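Local atomic coordinates of tyrocidine synthetase 3 (Brevibacillus brevis, PDB entry 2JGP), a protein that probably carries a phosphopantetheine-bound peptidyl intermediate and condenses it with the next aminoacyl group during nonribosomal synthesis of the antibiotic tyrocidine. Residues E89-Q94 with Y253-V258; A145-L150 with P247-Q252. One frame throughout, in Å; residues are numbered along the deposited sequence.

Contact 1: residues E89-Q94 with Y253-V258; sequences EPVQKQ and YKDFAV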
loop_
_atom_site.group_PDB
_atom_site.type_symbol
_atom_site.label_atom_id
_atom_site.label_comp_id
_atom_site.label_asym_id
_atom_site.label_seq_id
_atom_site.Cartn_x
_atom_site.Cartn_y
_atom_site.Cartn_z
ATOM N N GLU A 89 -18.916 4.399 -9.383
ATOM C CA GLU A 89 -19.623 5.603 -9.822
ATOM C C GLU A 89 -20.247 6.326 -8.618
ATOM O O GLU A 89 -20.422 5.718 -7.556
ATOM C CB GLU A 89 -20.724 5.220 -10.816
ATOM C CG GLU A 89 -20.238 4.395 -12.006
ATOM C CD GLU A 89 -19.419 5.209 -12.982
ATOM O OE1 GLU A 89 -18.169 5.123 -12.943
ATOM O OE2 GLU A 89 -20.025 5.948 -13.789
ATOM N N PRO A 90 -20.584 7.624 -8.776
ATOM C CA PRO A 90 -21.271 8.350 -7.701
ATOM C C PRO A 90 -22.547 7.642 -7.254
ATOM O O PRO A 90 -23.324 7.186 -8.090
ATOM C CB PRO A 90 -21.601 9.704 -8.342
ATOM C CG PRO A 90 -20.601 9.868 -9.416
ATOM C CD PRO A 90 -20.346 8.488 -9.946
ATOM N N VAL A 91 -22.749 7.545 -5.944
ATOM C CA VAL A 91 -23.874 6.785 -5.397
ATOM C C VAL A 91 -25.053 7.689 -5.046
ATOM O O VAL A 91 -24.885 8.886 -4.838
ATOM C CB VAL A 91 -23.450 5.976 -4.154
ATOM C CG1 VAL A 91 -22.312 5.026 -4.516
ATOM C CG2 VAL A 91 -23.042 6.899 -3.017
ATOM N N GLN A 92 -26.243 7.099 -4.982
ATOM C CA GLN A 92 -27.450 7.827 -4.596
ATOM C C GLN A 92 -27.369 8.250 -3.130
ATOM O O GLN A 92 -26.861 7.503 -2.292
ATOM C CB GLN A 92 -28.697 6.967 -4.819
ATOM C CG GLN A 92 -28.898 6.521 -6.276
ATOM C CD GLN A 92 -30.301 6.789 -6.798
ATOM O OE1 GLN A 92 -30.970 5.884 -7.307
ATOM N NE2 GLN A 92 -30.753 8.038 -6.677
ATOM N N LYS A 93 -27.871 9.447 -2.834
ATOM C CA LYS A 93 -27.838 9.987 -1.479
ATOM C C LYS A 93 -28.609 9.087 -0.518
ATOM O O LYS A 93 -29.674 8.565 -0.856
ATOM C CB LYS A 93 -28.398 11.414 -1.436
ATOM C CG LYS A 93 -28.390 12.035 -0.033
ATOM C CD LYS A 93 -28.450 13.558 -0.067
ATOM C CE LYS A 93 -28.427 14.143 1.345
ATOM N NZ LYS A 93 -27.963 15.567 1.381
ATOM N N GLN A 94 -28.058 8.917 0.679
ATOM C CA GLN A 94 -28.608 8.008 1.673
ATOM C C GLN A 94 -28.319 8.571 3.069
ATOM O O GLN A 94 -27.433 9.411 3.228
ATOM C CB GLN A 94 -27.985 6.618 1.483
ATOM C CG GLN A 94 -28.952 5.446 1.591
ATOM C CD GLN A 94 -30.085 5.491 0.566
ATOM O OE1 GLN A 94 -31.258 5.556 0.929
ATOM N NE2 GLN A 94 -29.735 5.455 -0.714
ATOM N N TYR A 253 -14.996 8.769 -0.998
ATOM C CA TYR A 253 -14.775 7.504 -0.297
ATOM C C TYR A 253 -16.056 6.682 -0.173
ATOM O O TYR A 253 -16.031 5.471 -0.358
ATOM C CB TYR A 253 -14.154 7.708 1.092
ATOM C CG TYR A 253 -13.591 6.425 1.655
ATOM C CD1 TYR A 253 -12.335 5.978 1.274
ATOM C CD2 TYR A 253 -14.327 5.635 2.537
ATOM C CE1 TYR A 253 -11.815 4.795 1.757
ATOM C CE2 TYR A 253 -13.811 4.453 3.033
ATOM C CZ TYR A 253 -12.550 4.034 2.641
ATOM O OH TYR A 253 -12.020 2.864 3.132
ATOM N N LYS A 254 -17.181 7.331 0.113
ATOM C CA LYS A 254 -18.441 6.595 0.285
ATOM C C LYS A 254 -18.853 5.864 -0.999
ATOM O O LYS A 254 -19.493 4.817 -0.934
ATOM C CB LYS A 254 -19.567 7.511 0.777
ATOM C CG LYS A 254 -20.058 8.565 -0.204
ATOM C CD LYS A 254 -21.068 9.465 0.498
ATOM C CE LYS A 254 -21.816 10.355 -0.472
ATOM N NZ LYS A 254 -20.931 11.352 -1.121
ATOM N N ASP A 255 -18.466 6.414 -2.151
ATOM C CA ASP A 255 -18.713 5.768 -3.444
ATOM C C ASP A 255 -17.936 4.454 -3.523
ATOM O O ASP A 255 -18.471 3.423 -3.953
ATOM C CB ASP A 255 -18.300 6.681 -4.609
ATOM C CG ASP A 255 -19.064 7.996 -4.637
ATOM O OD1 ASP A 255 -20.280 8.006 -4.332
ATOM O OD2 ASP A 255 -18.449 9.027 -5.007
ATOM N N PHE A 256 -16.672 4.498 -3.109
ATOM C CA PHE A 256 -15.843 3.299 -3.028
ATOM C C PHE A 256 -16.433 2.291 -2.046
ATOM O O PHE A 256 -16.514 1.107 -2.359
ATOM C CB PHE A 256 -14.395 3.653 -2.625
ATOM C CG PHE A 256 -13.594 2.477 -2.131
ATOM C CD1 PHE A 256 -13.109 1.522 -3.021
ATOM C CD2 PHE A 256 -13.312 2.328 -0.781
ATOM C CE1 PHE A 256 -12.380 0.444 -2.570
ATOM C CE2 PHE A 256 -12.586 1.257 -0.324
ATOM C CZ PHE A 256 -12.114 0.309 -1.211
ATOM N N ALA A 257 -16.834 2.756 -0.859
ATOM C CA ALA A 257 -17.404 1.871 0.172
ATOM C C ALA A 257 -18.703 1.181 -0.266
ATOM O O ALA A 257 -18.898 -0.021 -0.031
ATOM C CB ALA A 257 -17.619 2.642 1.482
ATOM N N VAL A 258 -19.587 1.935 -0.911
ATOM C CA VAL A 258 -20.818 1.362 -1.448
ATOM C C VAL A 258 -20.487 0.327 -2.522
ATOM O O VAL A 258 -21.065 -0.759 -2.536
ATOM C CB VAL A 258 -21.764 2.438 -2.016
ATOM C CG1 VAL A 258 -22.941 1.785 -2.733
ATOM C CG2 VAL A 258 -22.269 3.341 -0.890
HETATM O O HOH W 1 -19.935 3.272 -6.424
#
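Glu89 meets Asp255 through its backbone: its carbonyl O lies 3.8 Å from Asp255 CB, and one water donates both to Glu89 O, at 2.7 Å, and to Asp255 O. The Glu89 carboxylate pairs with Arg250 instead. Of the CA atoms, those of Pro90 and Asp255 are the nearest pair, 5.6 Å apart; Pro90 CA rests 3.5 Å from Asp255 OD1, and its CB is directed away from the helix. Val91 carries the contact. Its N-H hydrogen-bonds to Asp255 OD1 at 3.0 Å with an N-H...O angle of 148°, approaching from above the carboxylate plane, 48° out of it. Its CG2 lies 3.3 Å from the same Asp255 OD1. The other branch, CG1, stands anti to the carbonyl carbon (chi1 -58°) and packs 3.6 Å from Val258 CB, while Tyr97 touches both valines. Asp255 thus divides its carboxylate: OD1 holds the Val91 backbone and OD2 accepts from the N-H of the N-cap residue Gln252, half of a capping box. A single side chain in the first turn of helix 253-263 therefore serves both the helix start and the loop between helix 70-79 and strand 97-98.

Contact 2: residues A145-L150 with P247-Q252; sequences ARHESL and PELRIQ
Arg146 grips one backbone oxygen with both terminal nitrogens, donating hydrogen bonds from NH1 (2.9 Å) and NH2 (3.1 Å) to Pro247 O. The acceptor sits in the guanidinium plane, at the edge between the two nitrogens. Seen from the carbonyl, NH2 lies nearly in line with C=O, at 161°, whereas NH1 stands above the carbonyl plane. An extended chain, with CG anti to the backbone N (chi1 173°), leads from the last turn of helix 133-146 to this loop. Arg146 NE and His147 NE2 both turn to Glu236 OE1, so a second, charged partner helps to fix the guanidinium. A water bridges the segments further along: it accepts from Ser149 N and, in one of two modelled conformers of Gln252, donates to Gln252 OE1 at 3.0 Å. Arg146, His147 and Glu148 open a sequence that matches the RHExLRTxF core motif of condensation domains, at the point where the chain leaves helix 133-146 for a 3-10 turn. Leu249 fills the angle between the first two of these side chains: its CD1 lies over the centre of the Arg146 guanidinium, 3.9 Å above the plane, and 3.8 Å from His147 ND1, crossing both side chains at about a right angle. The Glu148 carboxylate is paired with Lys254. In the same Gln252 conformer, Glu148 CB is 3.5 Å from Gln252 OE1, and carboxylate and amide stack with their planes 23° apart.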
loop_
_atom_site.group_PDB
_atom_site.type_symbol
_atom_site.label_atom_id
_atom_site.label_comp_id
_atom_site.label_asym_id
_atom_site.label_seq_id
_atom_site.Cartn_x
_atom_site.Cartn_y
_atom_site.Cartn_z
ATOM N N ALA A 145 -13.969 21.007 4.354
ATOM C CA ALA A 145 -15.081 21.180 3.412
ATOM C C ALA A 145 -14.891 20.342 2.143
ATOM O O ALA A 145 -15.851 19.781 1.613
ATOM C CB ALA A 145 -15.248 22.654 3.042
ATOM N N ARG A 146 -13.649 20.261 1.670
ATOM C CA ARG A 146 -13.324 19.565 0.419
ATOM C C ARG A 146 -13.417 18.045 0.511
ATOM O O ARG A 146 -13.909 17.395 -0.414
ATOM C CB ARG A 146 -11.912 19.957 -0.039
ATOM C CG ARG A 146 -11.365 19.178 -1.230
ATOM C CD ARG A 146 -10.037 19.780 -1.675
ATOM N NE ARG A 146 -9.326 18.947 -2.645
ATOM C CZ ARG A 146 -9.645 18.858 -3.934
ATOM N NH1 ARG A 146 -10.695 19.502 -4.420
ATOM N NH2 ARG A 146 -8.922 18.089 -4.733
ATOM N N HIS A 147 -12.924 17.482 1.611
ATOM C CA HIS A 147 -12.770 16.035 1.737
ATOM C C HIS A 147 -13.817 15.442 2.674
ATOM O O HIS A 147 -13.769 15.673 3.879
ATOM C CB HIS A 147 -11.360 15.710 2.241
ATOM C CG HIS A 147 -10.277 16.078 1.277
ATOM N ND1 HIS A 147 -10.137 15.466 0.048
ATOM C CD2 HIS A 147 -9.290 17.001 1.350
ATOM C CE1 HIS A 147 -9.110 15.995 -0.591
ATOM N NE2 HIS A 147 -8.577 16.928 0.177
ATOM N N GLU A 148 -14.759 14.675 2.115
ATOM C CA GLU A 148 -15.866 14.106 2.891
ATOM C C GLU A 148 -15.391 13.237 4.042
ATOM O O GLU A 148 -16.087 13.123 5.056
ATOM C CB GLU A 148 -16.811 13.274 2.015
ATOM C CG GLU A 148 -17.860 14.070 1.286
ATOM C CD GLU A 148 -18.931 13.204 0.629
ATOM O OE1 GLU A 148 -18.795 11.959 0.586
ATOM O OE2 GLU A 148 -19.915 13.793 0.139
ATOM N N SER A 149 -14.231 12.604 3.886
ATOM C CA SER A 149 -13.675 11.782 4.958
ATOM C C SER A 149 -13.400 12.609 6.219
ATOM O O SER A 149 -13.477 12.091 7.332
ATOM C CB SER A 149 -12.407 11.066 4.494
ATOM O OG SER A 149 -12.733 10.040 3.562
ATOM N N LEU A 150 -13.094 13.892 6.043
ATOM C CA LEU A 150 -12.889 14.797 7.179
ATOM C C LEU A 150 -14.202 15.330 7.778
ATOM O O LEU A 150 -14.179 16.099 8.750
ATOM C CB LEU A 150 -11.991 15.974 6.770
ATOM C CG LEU A 150 -10.583 15.595 6.295
ATOM C CD1 LEU A 150 -9.763 16.846 6.018
ATOM C CD2 LEU A 150 -9.877 14.682 7.313
ATOM N N PRO A 247 -8.508 21.003 -8.103
ATOM C CA PRO A 247 -9.399 20.353 -9.068
ATOM C C PRO A 247 -10.518 19.574 -8.388
ATOM O O PRO A 247 -10.320 19.038 -7.299
ATOM C CB PRO A 247 -8.466 19.401 -9.822
ATOM C CG PRO A 247 -7.369 19.118 -8.874
ATOM C CD PRO A 247 -7.183 20.359 -8.061
ATOM N N GLU A 248 -11.677 19.502 -9.036
ATOM C CA GLU A 248 -12.852 18.865 -8.441
ATOM C C GLU A 248 -12.661 17.355 -8.296
ATOM O O GLU A 248 -12.008 16.726 -9.127
ATOM C CB GLU A 248 -14.101 19.154 -9.282
ATOM C CG GLU A 248 -14.483 20.635 -9.355
ATOM C CD GLU A 248 -14.926 21.215 -8.017
ATOM O OE1 GLU A 248 -15.192 20.440 -7.069
ATOM O OE2 GLU A 248 -15.007 22.457 -7.915
ATOM N N LEU A 249 -13.224 16.790 -7.230
ATOM C CA LEU A 249 -13.150 15.351 -6.970
ATOM C C LEU A 249 -14.388 14.652 -7.520
ATOM O O LEU A 249 -15.497 14.862 -7.025
ATOM C CB LEU A 249 -13.029 15.085 -5.465
ATOM C CG LEU A 249 -11.765 15.617 -4.778
ATOM C CD1 LEU A 249 -11.996 15.844 -3.282
ATOM C CD2 LEU A 249 -10.600 14.674 -4.998
ATOM N N ARG A 250 -14.198 13.819 -8.540
ATOM C CA ARG A 250 -15.308 13.100 -9.166
ATOM C C ARG A 250 -15.935 12.073 -8.235
ATOM O O ARG A 250 -17.158 11.917 -8.200
ATOM C CB ARG A 250 -14.842 12.376 -10.437
ATOM C CG ARG A 250 -15.948 11.546 -11.075
ATOM C CD ARG A 250 -15.593 10.975 -12.430
ATOM N NE ARG A 250 -16.779 10.330 -12.989
ATOM C CZ ARG A 250 -17.165 9.077 -12.746
ATOM N NH1 ARG A 250 -16.449 8.271 -11.971
ATOM N NH2 ARG A 250 -18.278 8.616 -13.302
ATOM N N ILE A 251 -15.077 11.359 -7.513
ATOM C CA ILE A 251 -15.475 10.211 -6.722
ATOM C C ILE A 251 -15.051 10.431 -5.272
ATOM O O ILE A 251 -13.980 10.985 -5.007
ATOM C CB ILE A 251 -14.824 8.916 -7.296
ATOM C CG1 ILE A 251 -15.257 8.684 -8.754
ATOM C CG2 ILE A 251 -15.172 7.708 -6.463
ATOM C CD1 ILE A 251 -16.749 8.427 -8.934
ATOM N N GLN A 252 -15.905 10.000 -4.342
ATOM C CA GLN A 252 -15.599 10.134 -2.914
ATOM C C GLN A 252 -15.492 8.777 -2.235
ATOM O O GLN A 252 -15.817 7.746 -2.818
ATOM C CB GLN A 252 -16.629 11.028 -2.215
ATOM C CG GLN A 252 -16.203 12.497 -2.135
ATOM C CD GLN A 252 -15.129 12.750 -1.086
ATOM O OE1 GLN A 252 -14.689 11.827 -0.379
ATOM N NE2 GLN A 252 -14.691 14.007 -0.981
HETATM O O HOH W 2 -12.397 12.201 1.525
#

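In the fold
The two contacts lie on the same side of the chain's centre, with their centres 12 Å apart. In chain order the segments run 89-94, 145-150, 247-252 and 253-258, so contact 2 is nested inside the loop that contact 1 closes. Their second segments are continuous: the loop before helix 253-263 serves contact 2, and the first turns of that helix serve contact 1. Two salt bridges tie them across, Lys254 NZ to Glu148 OE1 at 2.8 Å and Glu89 OE2 to Arg250 NH2 at 3.2 Å, and Pro90 packs on Ile251. The loop between helix 70-79 and strand 97-98 is thereby joined to the end of helix 133-146, consistent with a fixed placement of the chain between carrier and condensation domains.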